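Local coordinates for cytochrome c XoxG (Methylobacterium extorquens, PDB 6ONQ), which carries a covalently bound heme c and probably serves as an electron carrier in lanthanide-dependent methanol oxidation, at residues L112-K117 against L163-A167; S120-Y125 against A156-Y160; I127-G131 against M143-G147. One frame throughout, in Å; residues are numbered along the deposited sequence.

Contact 1: residues L112-K117 against L163-A167. With HEC (heme c), chain B.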
loop_
_atom_site.group_PDB
_atom_site.type_symbol
_atom_site.label_atom_id
_atom_site.label_comp_id
_atom_site.label_asym_id
_atom_site.label_seq_id
_atom_site.Cartn_x
_atom_site.Cartn_y
_atom_site.Cartn_z
ATOM N N LEU A 112 -2.892 1.065 -10.654
ATOM C CA LEU A 112 -2.634 0.126 -9.573
ATOM C C LEU A 112 -3.713 0.119 -8.498
ATOM O O LEU A 112 -3.739 -0.814 -7.688
ATOM C CB LEU A 112 -1.271 0.425 -8.940
ATOM C CG LEU A 112 -0.118 0.400 -9.949
ATOM C CD1 LEU A 112 1.211 0.557 -9.247
ATOM C CD2 LEU A 112 -0.139 -0.855 -10.811
ATOM N N LYS A 113 -4.603 1.111 -8.445
ATOM C CA LYS A 113 -5.687 0.985 -7.476
ATOM C C LYS A 113 -6.666 -0.099 -7.896
ATOM O O LYS A 113 -7.338 -0.686 -7.045
ATOM C CB LYS A 113 -6.418 2.313 -7.270
ATOM C CG LYS A 113 -7.070 2.888 -8.510
ATOM C CD LYS A 113 -8.390 3.562 -8.166
ATOM C CE LYS A 113 -9.412 3.388 -9.282
ATOM N NZ LYS A 113 -10.678 4.132 -8.999
ATOM N N ASP A 114 -6.754 -0.386 -9.198
ATOM C CA ASP A 114 -7.555 -1.511 -9.657
ATOM C C ASP A 114 -6.762 -2.813 -9.648
ATOM O O ASP A 114 -7.357 -3.894 -9.557
ATOM C CB ASP A 114 -8.096 -1.237 -11.063
ATOM C CG ASP A 114 -9.210 -0.185 -11.075
ATOM O OD1 ASP A 114 -9.310 0.564 -12.076
ATOM O OD2 ASP A 114 -9.986 -0.100 -10.090
ATOM N N SER A 115 -5.432 -2.720 -9.735
ATOM C CA SER A 115 -4.584 -3.906 -9.806
ATOM C C SER A 115 -4.667 -4.722 -8.526
ATOM O O SER A 115 -4.751 -5.957 -8.562
ATOM C CB SER A 115 -3.131 -3.498 -10.070
ATOM O OG SER A 115 -2.903 -3.221 -11.442
ATOM N N LEU A 116 -4.643 -4.061 -7.390
ATOM C CA LEU A 116 -4.587 -4.783 -6.140
ATOM C C LEU A 116 -5.937 -5.259 -5.677
ATOM O O LEU A 116 -6.094 -5.600 -4.500
ATOM C CB LEU A 116 -3.903 -3.921 -5.088
ATOM C CG LEU A 116 -2.428 -4.202 -5.351
ATOM C CD1 LEU A 116 -1.542 -3.229 -4.688
ATOM C CD2 LEU A 116 -2.086 -5.605 -4.896
ATOM N N LYS A 117 -6.912 -5.293 -6.580
ATOM C CA LYS A 117 -8.093 -6.114 -6.366
ATOM C C LYS A 117 -7.848 -7.567 -6.770
ATOM O O LYS A 117 -8.334 -8.475 -6.090
ATOM C CB LYS A 117 -9.276 -5.531 -7.133
ATOM C CG LYS A 117 -9.583 -4.087 -6.779
ATOM C CD LYS A 117 -10.631 -3.498 -7.727
ATOM C CE LYS A 117 -10.782 -1.993 -7.540
ATOM N NZ LYS A 117 -11.684 -1.675 -6.400
ATOM N N LEU A 163 -1.254 0.853 -1.673
ATOM C CA LEU A 163 -2.041 0.541 -2.856
ATOM C C LEU A 163 -3.180 -0.427 -2.539
ATOM O O LEU A 163 -4.184 -0.457 -3.256
ATOM C CB LEU A 163 -1.142 -0.030 -3.940
ATOM C CG LEU A 163 -0.178 0.879 -4.691
ATOM C CD1 LEU A 163 0.800 0.019 -5.490
ATOM C CD2 LEU A 163 -0.947 1.842 -5.594
ATOM N N ARG A 164 -3.041 -1.221 -1.475
ATOM C CA ARG A 164 -4.163 -2.017 -0.998
ATOM C C ARG A 164 -5.271 -1.130 -0.455
ATOM O O ARG A 164 -6.457 -1.387 -0.697
ATOM C CB ARG A 164 -3.699 -2.985 0.081
ATOM C CG ARG A 164 -4.233 -4.376 -0.099
ATOM C CD ARG A 164 -4.060 -5.202 1.157
ATOM N NE ARG A 164 -5.068 -6.252 1.183
ATOM C CZ ARG A 164 -5.015 -7.340 1.938
ATOM N NH1 ARG A 164 -3.991 -7.542 2.754
ATOM N NH2 ARG A 164 -6.000 -8.226 1.866
ATOM N N ALA A 165 -4.907 -0.089 0.296
ATOM C CA ALA A 165 -5.912 0.837 0.809
ATOM C C ALA A 165 -6.613 1.580 -0.316
ATOM O O ALA A 165 -7.801 1.902 -0.200
ATOM C CB ALA A 165 -5.275 1.824 1.782
ATOM N N ARG A 166 -5.903 1.855 -1.410
ATOM C CA ARG A 166 -6.556 2.438 -2.577
ATOM C C ARG A 166 -7.539 1.455 -3.193
ATOM O O ARG A 166 -8.682 1.811 -3.500
ATOM C CB ARG A 166 -5.511 2.875 -3.604
ATOM C CG ARG A 166 -4.569 3.973 -3.099
ATOM C CD ARG A 166 -5.249 5.340 -3.053
ATOM N NE ARG A 166 -5.674 5.759 -4.384
ATOM C CZ ARG A 166 -6.935 6.000 -4.730
ATOM N NH1 ARG A 166 -7.920 5.880 -3.840
ATOM N NH2 ARG A 166 -7.212 6.356 -5.973
ATOM N N ALA A 167 -7.114 0.203 -3.359
ATOM C CA ALA A 167 -7.949 -0.796 -4.013
ATOM C C ALA A 167 -9.219 -1.067 -3.227
ATOM O O ALA A 167 -10.269 -1.345 -3.817
ATOM C CB ALA A 167 -7.157 -2.086 -4.209
HETATM FE FE HEC B . 4.909 -0.620 -12.806
HETATM C CHA HEC B . 2.857 -2.897 -14.385
HETATM C CHB HEC B . 3.750 -1.677 -9.842
HETATM C CHC HEC B . 7.037 1.543 -11.185
HETATM C CHD HEC B . 5.646 0.844 -15.805
HETATM N NA HEC B . 3.531 -1.989 -12.243
HETATM C C1A HEC B . 2.852 -2.902 -13.012
HETATM C C2A HEC B . 2.178 -3.842 -12.128
HETATM C C3A HEC B . 2.440 -3.487 -10.878
HETATM C C4A HEC B . 3.286 -2.333 -10.937
HETATM C CMA HEC B . 1.955 -4.133 -9.566
HETATM C CAA HEC B . 1.295 -5.021 -12.559
HETATM C CBA HEC B . 0.023 -4.415 -13.131
HETATM C CGA HEC B . -1.024 -5.460 -13.378
HETATM O O1A HEC B . -0.710 -6.512 -13.991
HETATM O O2A HEC B . -2.182 -5.217 -12.969
HETATM N NB HEC B . 5.338 -0.139 -10.903
HETATM C C1B HEC B . 4.709 -0.716 -9.827
HETATM C C2B HEC B . 5.219 -0.150 -8.610
HETATM C C3B HEC B . 6.144 0.742 -8.929
HETATM C C4B HEC B . 6.230 0.780 -10.387
HETATM C CMB HEC B . 4.805 -0.529 -7.179
HETATM C CAB HEC B . 6.893 1.517 -7.809
HETATM C CBB HEC B . 8.095 2.026 -7.982
HETATM N NC HEC B . 6.098 0.943 -13.404
HETATM C C1C HEC B . 6.951 1.644 -12.565
HETATM C C2C HEC B . 7.747 2.514 -13.405
HETATM C C3C HEC B . 7.375 2.347 -14.680
HETATM C C4C HEC B . 6.324 1.339 -14.710
HETATM C CMC HEC B . 8.831 3.500 -12.917
HETATM C CAC HEC B . 8.026 3.131 -15.857
HETATM C CBC HEC B . 7.289 3.552 -16.881
HETATM N ND HEC B . 4.340 -0.952 -14.712
HETATM C C1D HEC B . 4.793 -0.251 -15.820
HETATM C C2D HEC B . 4.219 -0.883 -16.998
HETATM C C3D HEC B . 3.466 -1.912 -16.602
HETATM C C4D HEC B . 3.516 -1.972 -15.159
HETATM C CMD HEC B . 4.432 -0.465 -18.465
HETATM C CAD HEC B . 2.660 -2.852 -17.519
HETATM C CBD HEC B . 3.444 -4.110 -17.876
HETATM C CGD HEC B . 2.582 -4.989 -18.751
HETATM O O1D HEC B . 1.612 -4.468 -19.358
HETATM O O2D HEC B . 2.856 -6.207 -18.855
#

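Contact 2: residues S120-Y125 against A156-Y160. With HEC (heme c), chain B.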
loop_
_atom_site.group_PDB
_atom_site.type_symbol
_atom_site.label_atom_id
_atom_site.label_comp_id
_atom_site.label_asym_id
_atom_site.label_seq_id
_atom_site.Cartn_x
_atom_site.Cartn_y
_atom_site.Cartn_z
ATOM N N SER A 120 -2.419 -10.898 -5.623
ATOM C CA SER A 120 -2.095 -11.244 -4.248
ATOM C C SER A 120 -0.828 -10.514 -3.811
ATOM O O SER A 120 -0.151 -9.851 -4.602
ATOM C CB SER A 120 -1.924 -12.755 -4.086
ATOM O OG SER A 120 -0.897 -13.273 -4.911
ATOM N N TYR A 121 -0.505 -10.641 -2.526
ATOM C CA TYR A 121 0.695 -9.982 -2.025
ATOM C C TYR A 121 1.943 -10.490 -2.739
ATOM O O TYR A 121 2.822 -9.704 -3.103
ATOM C CB TYR A 121 0.821 -10.184 -0.519
ATOM C CG TYR A 121 2.183 -9.822 -0.010
ATOM C CD1 TYR A 121 2.606 -8.504 -0.019
ATOM C CD2 TYR A 121 3.061 -10.798 0.464
ATOM C CE1 TYR A 121 3.869 -8.149 0.435
ATOM C CE2 TYR A 121 4.334 -10.454 0.927
ATOM C CZ TYR A 121 4.729 -9.123 0.905
ATOM O OH TYR A 121 5.979 -8.745 1.347
ATOM N N GLU A 122 2.035 -11.801 -2.966
ATOM C CA GLU A 122 3.260 -12.344 -3.536
ATOM C C GLU A 122 3.325 -12.134 -5.039
ATOM O O GLU A 122 4.426 -12.063 -5.599
ATOM C CB GLU A 122 3.392 -13.830 -3.191
ATOM C CG GLU A 122 3.304 -14.129 -1.698
ATOM C CD GLU A 122 4.647 -13.979 -0.957
ATOM O OE1 GLU A 122 4.773 -14.551 0.159
ATOM O OE2 GLU A 122 5.568 -13.290 -1.479
ATOM N N GLU A 123 2.170 -12.061 -5.708
ATOM C CA GLU A 123 2.159 -11.693 -7.121
ATOM C C GLU A 123 2.682 -10.279 -7.301
ATOM O O GLU A 123 3.454 -9.998 -8.226
ATOM C CB GLU A 123 0.745 -11.807 -7.693
ATOM C CG GLU A 123 0.430 -13.129 -8.374
ATOM C CD GLU A 123 -1.040 -13.271 -8.784
ATOM O OE1 GLU A 123 -1.930 -12.699 -8.101
ATOM O OE2 GLU A 123 -1.298 -13.972 -9.791
ATOM N N PHE A 124 2.261 -9.373 -6.421
ATOM C CA PHE A 124 2.751 -8.005 -6.454
ATOM C C PHE A 124 4.251 -7.958 -6.203
ATOM O O PHE A 124 4.991 -7.288 -6.927
ATOM C CB PHE A 124 1.990 -7.178 -5.423
ATOM C CG PHE A 124 2.563 -5.820 -5.189
ATOM C CD1 PHE A 124 2.147 -4.742 -5.950
ATOM C CD2 PHE A 124 3.497 -5.614 -4.194
ATOM C CE1 PHE A 124 2.666 -3.497 -5.731
ATOM C CE2 PHE A 124 4.022 -4.372 -3.975
ATOM C CZ PHE A 124 3.607 -3.312 -4.732
ATOM N N TYR A 125 4.721 -8.671 -5.181
ATOM C CA TYR A 125 6.143 -8.626 -4.854
ATOM C C TYR A 125 6.991 -9.161 -6.002
ATOM O O TYR A 125 8.060 -8.620 -6.297
ATOM C CB TYR A 125 6.413 -9.403 -3.563
ATOM C CG TYR A 125 7.757 -9.103 -2.948
ATOM C CD1 TYR A 125 8.908 -9.713 -3.423
ATOM C CD2 TYR A 125 7.880 -8.204 -1.895
ATOM C CE1 TYR A 125 10.139 -9.435 -2.875
ATOM C CE2 TYR A 125 9.117 -7.919 -1.333
ATOM C CZ TYR A 125 10.244 -8.538 -1.831
ATOM O OH TYR A 125 11.486 -8.268 -1.287
ATOM N N ALA A 156 8.758 -2.310 -0.077
ATOM C CA ALA A 156 7.774 -3.076 -0.835
ATOM C C ALA A 156 6.478 -3.256 -0.056
ATOM O O ALA A 156 5.386 -3.133 -0.621
ATOM C CB ALA A 156 8.356 -4.436 -1.203
ATOM N N ASN A 157 6.577 -3.557 1.241
ATOM C CA ASN A 157 5.375 -3.670 2.061
ATOM C C ASN A 157 4.653 -2.336 2.166
ATOM O O ASN A 157 3.419 -2.290 2.185
ATOM C CB ASN A 157 5.732 -4.192 3.449
ATOM C CG ASN A 157 6.183 -5.638 3.428
ATOM O OD1 ASN A 157 6.042 -6.335 2.419
ATOM N ND2 ASN A 157 6.719 -6.103 4.552
ATOM N N ASP A 158 5.402 -1.240 2.251
ATOM C CA ASP A 158 4.774 0.074 2.286
ATOM C C ASP A 158 3.967 0.325 1.016
ATOM O O ASP A 158 2.812 0.763 1.071
ATOM C CB ASP A 158 5.845 1.144 2.474
ATOM C CG ASP A 158 6.767 0.852 3.654
ATOM O OD1 ASP A 158 7.172 -0.322 3.835
ATOM O OD2 ASP A 158 7.092 1.807 4.399
ATOM N N LEU A 159 4.550 0.025 -0.141
ATOM C CA LEU A 159 3.828 0.231 -1.389
ATOM C C LEU A 159 2.593 -0.656 -1.470
ATOM O O LEU A 159 1.530 -0.206 -1.916
ATOM C CB LEU A 159 4.761 -0.020 -2.568
ATOM C CG LEU A 159 5.893 1.012 -2.624
ATOM C CD1 LEU A 159 7.107 0.483 -3.373
ATOM C CD2 LEU A 159 5.380 2.299 -3.250
ATOM N N TYR A 160 2.710 -1.914 -1.018
ATOM C CA TYR A 160 1.575 -2.836 -1.034
ATOM C C TYR A 160 0.441 -2.327 -0.159
ATOM O O TYR A 160 -0.716 -2.271 -0.590
ATOM C CB TYR A 160 2.015 -4.225 -0.577
ATOM C CG TYR A 160 0.889 -5.233 -0.593
ATOM C CD1 TYR A 160 0.358 -5.690 -1.796
ATOM C CD2 TYR A 160 0.335 -5.714 0.592
ATOM C CE1 TYR A 160 -0.684 -6.601 -1.820
ATOM C CE2 TYR A 160 -0.711 -6.632 0.575
ATOM C CZ TYR A 160 -1.212 -7.068 -0.637
ATOM O OH TYR A 160 -2.244 -7.975 -0.680
HETATM FE FE HEC B . 4.909 -0.620 -12.806
HETATM C CHA HEC B . 2.857 -2.897 -14.385
HETATM C CHB HEC B . 3.750 -1.677 -9.842
HETATM C CHC HEC B . 7.037 1.543 -11.185
HETATM C CHD HEC B . 5.646 0.844 -15.805
HETATM N NA HEC B . 3.531 -1.989 -12.243
HETATM C C1A HEC B . 2.852 -2.902 -13.012
HETATM C C2A HEC B . 2.178 -3.842 -12.128
HETATM C C3A HEC B . 2.440 -3.487 -10.878
HETATM C C4A HEC B . 3.286 -2.333 -10.937
HETATM C CMA HEC B . 1.955 -4.133 -9.566
HETATM C CAA HEC B . 1.295 -5.021 -12.559
HETATM C CBA HEC B . 0.023 -4.415 -13.131
HETATM C CGA HEC B . -1.024 -5.460 -13.378
HETATM O O1A HEC B . -0.710 -6.512 -13.991
HETATM O O2A HEC B . -2.182 -5.217 -12.969
HETATM N NB HEC B . 5.338 -0.139 -10.903
HETATM C C1B HEC B . 4.709 -0.716 -9.827
HETATM C C2B HEC B . 5.219 -0.150 -8.610
HETATM C C3B HEC B . 6.144 0.742 -8.929
HETATM C C4B HEC B . 6.230 0.780 -10.387
HETATM C CMB HEC B . 4.805 -0.529 -7.179
HETATM C CAB HEC B . 6.893 1.517 -7.809
HETATM C CBB HEC B . 8.095 2.026 -7.982
HETATM N NC HEC B . 6.098 0.943 -13.404
HETATM C C1C HEC B . 6.951 1.644 -12.565
HETATM C C2C HEC B . 7.747 2.514 -13.405
HETATM C C3C HEC B . 7.375 2.347 -14.680
HETATM C C4C HEC B . 6.324 1.339 -14.710
HETATM C CMC HEC B . 8.831 3.500 -12.917
HETATM C CAC HEC B . 8.026 3.131 -15.857
HETATM C CBC HEC B . 7.289 3.552 -16.881
HETATM N ND HEC B . 4.340 -0.952 -14.712
HETATM C C1D HEC B . 4.793 -0.251 -15.820
HETATM C C2D HEC B . 4.219 -0.883 -16.998
HETATM C C3D HEC B . 3.466 -1.912 -16.602
HETATM C C4D HEC B . 3.516 -1.972 -15.159
HETATM C CMD HEC B . 4.432 -0.465 -18.465
HETATM C CAD HEC B . 2.660 -2.852 -17.519
HETATM C CBD HEC B . 3.444 -4.110 -17.876
HETATM C CGD HEC B . 2.582 -4.989 -18.751
HETATM O O1D HEC B . 1.612 -4.468 -19.358
HETATM O O2D HEC B . 2.856 -6.207 -18.855
#

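Contact 3: residues I127-G131 against M143-G147. With HEC (heme c), chain B.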
loop_
_atom_site.group_PDB
_atom_site.type_symbol
_atom_site.label_atom_id
_atom_site.label_comp_id
_atom_site.label_asym_id
_atom_site.label_seq_id
_atom_site.Cartn_x
_atom_site.Cartn_y
_atom_site.Cartn_z
ATOM N N ILE A 127 6.232 -9.206 -9.325
ATOM C CA ILE A 127 6.239 -8.237 -10.417
ATOM C C ILE A 127 7.178 -7.086 -10.092
ATOM O O ILE A 127 7.942 -6.622 -10.943
ATOM C CB ILE A 127 4.811 -7.735 -10.687
ATOM C CG1 ILE A 127 4.009 -8.788 -11.443
ATOM C CG2 ILE A 127 4.833 -6.416 -11.453
ATOM C CD1 ILE A 127 2.516 -8.547 -11.368
ATOM N N LEU A 128 7.139 -6.613 -8.851
ATOM C CA LEU A 128 7.994 -5.504 -8.456
ATOM C C LEU A 128 9.470 -5.890 -8.493
ATOM O O LEU A 128 10.311 -5.107 -8.949
ATOM C CB LEU A 128 7.589 -5.036 -7.066
ATOM C CG LEU A 128 8.297 -3.812 -6.516
ATOM C CD1 LEU A 128 8.015 -2.655 -7.421
ATOM C CD2 LEU A 128 7.811 -3.533 -5.106
ATOM N N ALA A 129 9.808 -7.089 -8.017
ATOM C CA ALA A 129 11.208 -7.498 -7.969
ATOM C C ALA A 129 11.740 -7.833 -9.357
ATOM O O ALA A 129 12.867 -7.461 -9.699
ATOM C CB ALA A 129 11.377 -8.694 -7.028
ATOM N N GLY A 130 10.946 -8.516 -10.177
ATOM C CA GLY A 130 11.439 -8.991 -11.454
ATOM C C GLY A 130 10.930 -8.306 -12.706
ATOM O O GLY A 130 11.443 -8.583 -13.792
ATOM N N GLY A 131 9.936 -7.419 -12.589
ATOM C CA GLY A 131 9.390 -6.725 -13.741
ATOM C C GLY A 131 8.340 -7.535 -14.485
ATOM O O GLY A 131 7.972 -8.648 -14.109
ATOM N N MET A 143 7.555 -2.963 -17.608
ATOM C CA MET A 143 7.655 -2.618 -16.207
ATOM C C MET A 143 9.034 -3.035 -15.723
ATOM O O MET A 143 9.394 -4.218 -15.849
ATOM C CB MET A 143 6.557 -3.328 -15.417
ATOM C CG MET A 143 6.855 -3.614 -13.976
ATOM S SD MET A 143 6.806 -2.132 -12.973
ATOM C CE MET A 143 7.251 -2.773 -11.356
ATOM N N PRO A 144 9.854 -2.118 -15.221
ATOM C CA PRO A 144 11.232 -2.482 -14.870
ATOM C C PRO A 144 11.284 -3.360 -13.634
ATOM O O PRO A 144 10.482 -3.211 -12.711
ATOM C CB PRO A 144 11.908 -1.131 -14.603
ATOM C CG PRO A 144 10.930 -0.088 -15.051
ATOM C CD PRO A 144 9.577 -0.690 -15.015
ATOM N N ALA A 145 12.248 -4.273 -13.616
ATOM C CA ALA A 145 12.570 -4.997 -12.393
ATOM C C ALA A 145 13.210 -4.048 -11.389
ATOM O O ALA A 145 14.212 -3.396 -11.701
ATOM C CB ALA A 145 13.513 -6.152 -12.697
ATOM N N PHE A 146 12.646 -3.963 -10.185
ATOM C CA PHE A 146 13.216 -3.134 -9.133
ATOM C C PHE A 146 14.019 -3.934 -8.118
ATOM O O PHE A 146 14.424 -3.371 -7.100
ATOM C CB PHE A 146 12.128 -2.367 -8.398
ATOM C CG PHE A 146 11.575 -1.208 -9.156
ATOM C CD1 PHE A 146 10.554 -1.386 -10.072
ATOM C CD2 PHE A 146 12.046 0.071 -8.924
ATOM C CE1 PHE A 146 10.028 -0.311 -10.751
ATOM C CE2 PHE A 146 11.529 1.144 -9.599
ATOM C CZ PHE A 146 10.525 0.958 -10.515
ATOM N N GLY A 147 14.272 -5.219 -8.378
ATOM C CA GLY A 147 14.936 -6.063 -7.393
ATOM C C GLY A 147 16.258 -5.511 -6.889
ATOM O O GLY A 147 16.556 -5.584 -5.692
HETATM FE FE HEC B . 4.909 -0.620 -12.806
HETATM C CHA HEC B . 2.857 -2.897 -14.385
HETATM C CHB HEC B . 3.750 -1.677 -9.842
HETATM C CHC HEC B . 7.037 1.543 -11.185
HETATM C CHD HEC B . 5.646 0.844 -15.805
HETATM N NA HEC B . 3.531 -1.989 -12.243
HETATM C C1A HEC B . 2.852 -2.902 -13.012
HETATM C C2A HEC B . 2.178 -3.842 -12.128
HETATM C C3A HEC B . 2.440 -3.487 -10.878
HETATM C C4A HEC B . 3.286 -2.333 -10.937
HETATM C CMA HEC B . 1.955 -4.133 -9.566
HETATM C CAA HEC B . 1.295 -5.021 -12.559
HETATM C CBA HEC B . 0.023 -4.415 -13.131
HETATM C CGA HEC B . -1.024 -5.460 -13.378
HETATM O O1A HEC B . -0.710 -6.512 -13.991
HETATM O O2A HEC B . -2.182 -5.217 -12.969
HETATM N NB HEC B . 5.338 -0.139 -10.903
HETATM C C1B HEC B . 4.709 -0.716 -9.827
HETATM C C2B HEC B . 5.219 -0.150 -8.610
HETATM C C3B HEC B . 6.144 0.742 -8.929
HETATM C C4B HEC B . 6.230 0.780 -10.387
HETATM C CMB HEC B . 4.805 -0.529 -7.179
HETATM C CAB HEC B . 6.893 1.517 -7.809
HETATM C CBB HEC B . 8.095 2.026 -7.982
HETATM N NC HEC B . 6.098 0.943 -13.404
HETATM C C1C HEC B . 6.951 1.644 -12.565
HETATM C C2C HEC B . 7.747 2.514 -13.405
HETATM C C3C HEC B . 7.375 2.347 -14.680
HETATM C C4C HEC B . 6.324 1.339 -14.710
HETATM C CMC HEC B . 8.831 3.500 -12.917
HETATM C CAC HEC B . 8.026 3.131 -15.857
HETATM C CBC HEC B . 7.289 3.552 -16.881
HETATM N ND HEC B . 4.340 -0.952 -14.712
HETATM C C1D HEC B . 4.793 -0.251 -15.820
HETATM C C2D HEC B . 4.219 -0.883 -16.998
HETATM C C3D HEC B . 3.466 -1.912 -16.602
HETATM C C4D HEC B . 3.516 -1.972 -15.159
HETATM C CMD HEC B . 4.432 -0.465 -18.465
HETATM C CAD HEC B . 2.660 -2.852 -17.519
HETATM C CBD HEC B . 3.444 -4.110 -17.876
HETATM C CGD HEC B . 2.582 -4.989 -18.751
HETATM O O1D HEC B . 1.612 -4.468 -19.358
HETATM O O2D HEC B . 2.856 -6.207 -18.855
#

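Contact 1: residues L112-K117 against L163-A167
L112 opens helix 112-118 wedged between L163 and the heme: its CB lies 3.6 Å from L163 CD2, while CD1 and CD2 at the end of the side chain reach the porphyrin, with L112 CD1 3.4 Å from HEC CHB. A branched aliphatic residue suits a place with apolar partners on two sides. Next comes K113, whose CB sits over one face of the R166 guanidinium; its amine runs on to a salt bridge with E43. The carbonyl of K113 takes a CA-H...O contact from A167, 3.1 Å from A167 CA to K113 O, where segments 112-117 and 163-167 cross at -86°. S115 turns to the cofactor instead, its OG donating to propionate atom O2A of HEC at 2.6 Å. L116 then packs by CD1 against L163 CB and by CB against A167 CB. Finally K117, bent at its last torsion (chi4 -83°), swings NZ to A167 O at 3.0 Å, in the carbonyl plane, and also pairs with D45. The chemistry is thus divided: leucines and alanine form apolar packing beside the heme, the lysine amines reach the partly exposed side and pair with E43 and D45, and the buried R166 guanidinium is satisfied by the carbonyls of W171 and D102.

Contact 2: residues S120-Y125 against A156-Y160
Y121 meets Y160 and N157 along its whole length. Its CB lies over the Y160 ring, 4.2 Å from the centroid, in a CH-pi contact. With CG anti to the backbone N (chi1 166°), the ring then runs out across Y160: Y121 CD1 stands over the middle of that ring, 3.6 Å from Y160 CD2, so the pair is T-shaped, Y121 giving the edge and Y160 the face, with planes at 70°. Farther out, CE1 and CZ approach the N157 amide, and at the tip OH donates to N157 OD1 over 2.6 Å, in the carbonyl plane. Tyrosine fits here because its ring is apolar enough to pack and its hydroxyl can still find an acceptor at the partly exposed end. F124, one turn on, completes the aromatic cluster: CE2 packs 3.9 Å from Y160 CB, and CD1 reaches the heme methyl CMA at 3.7 Å. Being wholly apolar, it suits a buried site between helix and cofactor. Y125 CE2 rests on A156 CB, 3.6 Å away. S120 and E123 form a capping box: S120 N donates to E123 OE1, and E123 N returns a weak bond to S120 OG. Segments 121-125 and 156-160 run at 120° to each other; strand 69-74 borders the tyrosine end, with P69 touching both Y121 and N157, and helix 82-94 packs on L159 and D158.

Contact 3: residues I127-G131 against M143-G147
L128 and F146 join the end of helix 121-130 to the methionine-bearing loop, consistent with a class I cytochrome c fold, in which M143 and H99 are the two axial ligands of the heme iron. The last turn of the helix leaves carbonyls without helical partners farther on, and the loop supplies donors for two of them. L128 O accepts from F146 N at 2.9 Å, and A129 O takes a weaker bond from G147 N at 3.0 Å. A third carbonyl, I127 O, accepts the helical bond from G131 N, the first residue beyond the helix, at 2.7 Å. G131 has positive phi (83°), easily adopted by glycine, and its CA lies near M143 O. A backbone hydrogen bond ties M143 to K132, in the short two-stranded sheet 132-133/142-143. Side chains fill in beneath these bonds: L128 CD1 lies 3.9 Å from F146 CD1 and about as far from both M143 CE and the heme methyl CMB, while one face of F146 takes the heme atom CBB. Flexible and unbranched, M143 bends at chi2 (73°), bringing its soft sulfur SD to the iron atom FE of HEC at 2.4 Å.

From the N terminus, the chain passes the small sheet of strands 56-58 to 79-80, then helix 82-94 and C95 and H99, which hold the heme, before helix 112-118 begins contact 1. That contact closes the widest loop, returning only at the end of helix 156-167. Inside it, contact 2 joins helix 121-130 to the start of that same late helix, and inside contact 2 the short loop of contact 3 returns from M143 to the end of helix 121-130. The three are nested without crossing. Contacts 1 and 2 meet where L116 packs on Y160, contacts 2 and 3 where A156 meets L128, and all three reach the heme.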